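Side-chain contact in probable dipeptidase (Pseudomonas aeruginosa, PDB 3B40), which probably hydrolyses dipeptides as a metal-dependent dipeptidase of the M19 family: residues A[281-286]-A[292-297]. The protein carries 11 engineered substitutions. Residues are numbered along the deposited sequence; the frame is centred on the assembly and turned at random.
Engineered in segment 281-286: Asp-283 (natural residue Asn).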
loop_
_atom_site.group_PDB
_atom_site.type_symbol
_atom_site.label_atom_id
_atom_site.label_comp_id
_atom_site.label_asym_id
_atom_site.label_seq_id
_atom_site.Cartn_x
_atom_site.Cartn_y
_atom_site.Cartn_z
ATOM N N LYS A 281 6.415 -26.938 4.603
ATOM C CA LYS A 281 5.784 -27.068 3.289
ATOM C C LYS A 281 6.581 -26.360 2.182
ATOM O O LYS A 281 6.810 -26.922 1.097
ATOM C CB LYS A 281 4.353 -26.526 3.347
ATOM C CG LYS A 281 3.366 -27.465 4.034
ATOM C CD LYS A 281 1.953 -26.930 3.903
ATOM C CE LYS A 281 1.113 -27.191 5.150
ATOM N NZ LYS A 281 -0.021 -26.189 5.222
ATOM N N LEU A 282 7.000 -25.117 2.442
ATOM C CA LEU A 282 7.790 -24.396 1.442
ATOM C C LEU A 282 9.108 -25.101 1.152
ATOM O O LEU A 282 9.489 -25.223 -0.007
ATOM C CB LEU A 282 8.052 -22.952 1.865
ATOM C CG LEU A 282 6.819 -22.071 1.899
ATOM C CD1 LEU A 282 7.061 -20.848 2.739
ATOM C CD2 LEU A 282 6.336 -21.713 0.469
ATOM N N ASP A 283 9.798 -25.557 2.193
ATOM C CA ASP A 283 11.082 -26.256 1.981
ATOM C C ASP A 283 10.968 -27.529 1.132
ATOM O O ASP A 283 11.804 -27.767 0.239
ATOM C CB ASP A 283 11.802 -26.508 3.317
ATOM C CG ASP A 283 12.638 -25.301 3.774
ATOM O OD1 ASP A 283 12.851 -24.346 2.975
ATOM O OD2 ASP A 283 13.117 -25.319 4.931
ATOM N N ALA A 284 9.909 -28.312 1.355
ATOM C CA ALA A 284 9.656 -29.502 0.524
ATOM C C ALA A 284 9.454 -29.097 -0.928
ATOM O O ALA A 284 9.955 -29.766 -1.828
ATOM C CB ALA A 284 8.449 -30.298 1.040
ATOM N N LEU A 285 8.733 -27.993 -1.163
ATOM C CA LEU A 285 8.499 -27.517 -2.529
ATOM C C LEU A 285 9.792 -27.017 -3.167
ATOM O O LEU A 285 10.059 -27.300 -4.323
ATOM C CB LEU A 285 7.434 -26.419 -2.557
ATOM C CG LEU A 285 7.227 -25.596 -3.832
ATOM C CD1 LEU A 285 6.575 -26.451 -4.904
ATOM C CD2 LEU A 285 6.359 -24.419 -3.540
ATOM N N ARG A 286 10.578 -26.279 -2.400
ATOM C CA ARG A 286 11.836 -25.726 -2.878
ATOM C C ARG A 286 12.774 -26.875 -3.317
ATOM O O ARG A 286 13.296 -26.876 -4.429
ATOM C CB ARG A 286 12.445 -24.854 -1.779
ATOM C CG ARG A 286 11.806 -23.455 -1.688
ATOM C CD ARG A 286 12.332 -22.652 -0.501
ATOM N NE ARG A 286 13.725 -22.274 -0.759
ATOM C CZ ARG A 286 14.073 -21.265 -1.543
ATOM N NH1 ARG A 286 13.124 -20.498 -2.106
ATOM N NH2 ARG A 286 15.359 -21.029 -1.772
ATOM N N PRO A 292 17.605 -24.487 -2.576
ATOM C CA PRO A 292 18.102 -24.904 -1.270
ATOM C C PRO A 292 17.133 -24.463 -0.186
ATOM O O PRO A 292 16.237 -23.661 -0.466
ATOM C CB PRO A 292 19.417 -24.134 -1.141
ATOM C CG PRO A 292 19.182 -22.878 -1.923
ATOM C CD PRO A 292 18.305 -23.273 -3.063
ATOM N N PRO A 293 17.278 -24.999 1.040
ATOM C CA PRO A 293 16.300 -24.643 2.081
ATOM C C PRO A 293 16.308 -23.142 2.381
ATOM O O PRO A 293 17.353 -22.496 2.305
ATOM C CB PRO A 293 16.785 -25.446 3.299
ATOM C CG PRO A 293 17.533 -26.581 2.715
ATOM C CD PRO A 293 18.264 -25.972 1.545
ATOM N N LEU A 294 15.137 -22.604 2.709
ATOM C CA LEU A 294 14.988 -21.183 3.005
ATOM C C LEU A 294 15.950 -20.668 4.072
ATOM O O LEU A 294 16.204 -21.344 5.054
ATOM C CB LEU A 294 13.541 -20.894 3.440
ATOM C CG LEU A 294 12.468 -20.862 2.355
ATOM C CD1 LEU A 294 11.101 -20.937 2.996
ATOM C CD2 LEU A 294 12.598 -19.597 1.478
ATOM N N GLU A 295 16.491 -19.477 3.860
ATOM C CA GLU A 295 17.176 -18.719 4.916
ATOM C C GLU A 295 16.499 -17.374 4.983
ATOM O O GLU A 295 16.785 -16.486 4.171
ATOM C CB GLU A 295 18.633 -18.457 4.579
ATOM C CG GLU A 295 19.623 -19.346 5.311
ATOM C CD GLU A 295 20.395 -20.210 4.347
ATOM O OE1 GLU A 295 20.792 -19.689 3.276
ATOM O OE2 GLU A 295 20.618 -21.401 4.652
ATOM N N GLY A 296 15.566 -17.226 5.901
ATOM C CA GLY A 296 14.830 -15.971 6.023
ATOM C C GLY A 296 13.613 -15.984 5.121
ATOM O O GLY A 296 13.418 -16.897 4.302
ATOM N N LEU A 297 12.805 -14.940 5.243
ATOM C CA LEU A 297 11.450 -15.003 4.688
ATOM C C LEU A 297 11.269 -14.359 3.323
ATOM O O LEU A 297 10.199 -14.476 2.738
ATOM C CB LEU A 297 10.451 -14.407 5.688
ATOM C CG LEU A 297 10.217 -15.219 6.953
ATOM C CD1 LEU A 297 9.386 -14.391 7.954
ATOM C CD2 LEU A 297 9.500 -16.516 6.590
HETATM O O HOH W 1 14.946 -23.474 6.095
#
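Arg-286 reaches from helix 276-288 to the loop segment 292-297 and takes the carbonyl oxygen of Pro-292 side-on, with two nitrogens on one atom: NE at 2.9 Å and NH2 at 3.1 Å from Pro-292 O. That oxygen lies at the edge of the guanidinium, close to its plane, while one face of the group is overlain near its rim by CD2 of Leu-294. The bend at chi3 (70°) swings the guanidinium out of line with the rest of its chain, and the side chains of Arg-286 and Leu-294 cross at about a right angle, Arg-286 CD packing 3.4 Å from Leu-294 CG. The pairing shows how a chain that reverses after a helix can be fastened back on it: the helix lies in the long excursion that, in sequence, separates strands 261-265 and 354-357 of the probable TIM barrel, with the contact centred about 26 Å from the chain's centre. Asp-283, an engineered residue, makes the second tie, its OD1 accepting an almost straight bond (175°) from Leu-294 N at 2.9 Å, on the syn side and somewhat out of the carboxylate plane. A water donates both to Asp-283 OD2 and to Leu-294 O, so both backbone polar atoms of that leucine are engaged. On the apolar flank, Leu-294 CD1 rests 3.8 Å from CB of the buried Leu-282. Asp-305 forms a salt bridge with NH2 of Arg-286, and Tyr-319 also packs on this arginine.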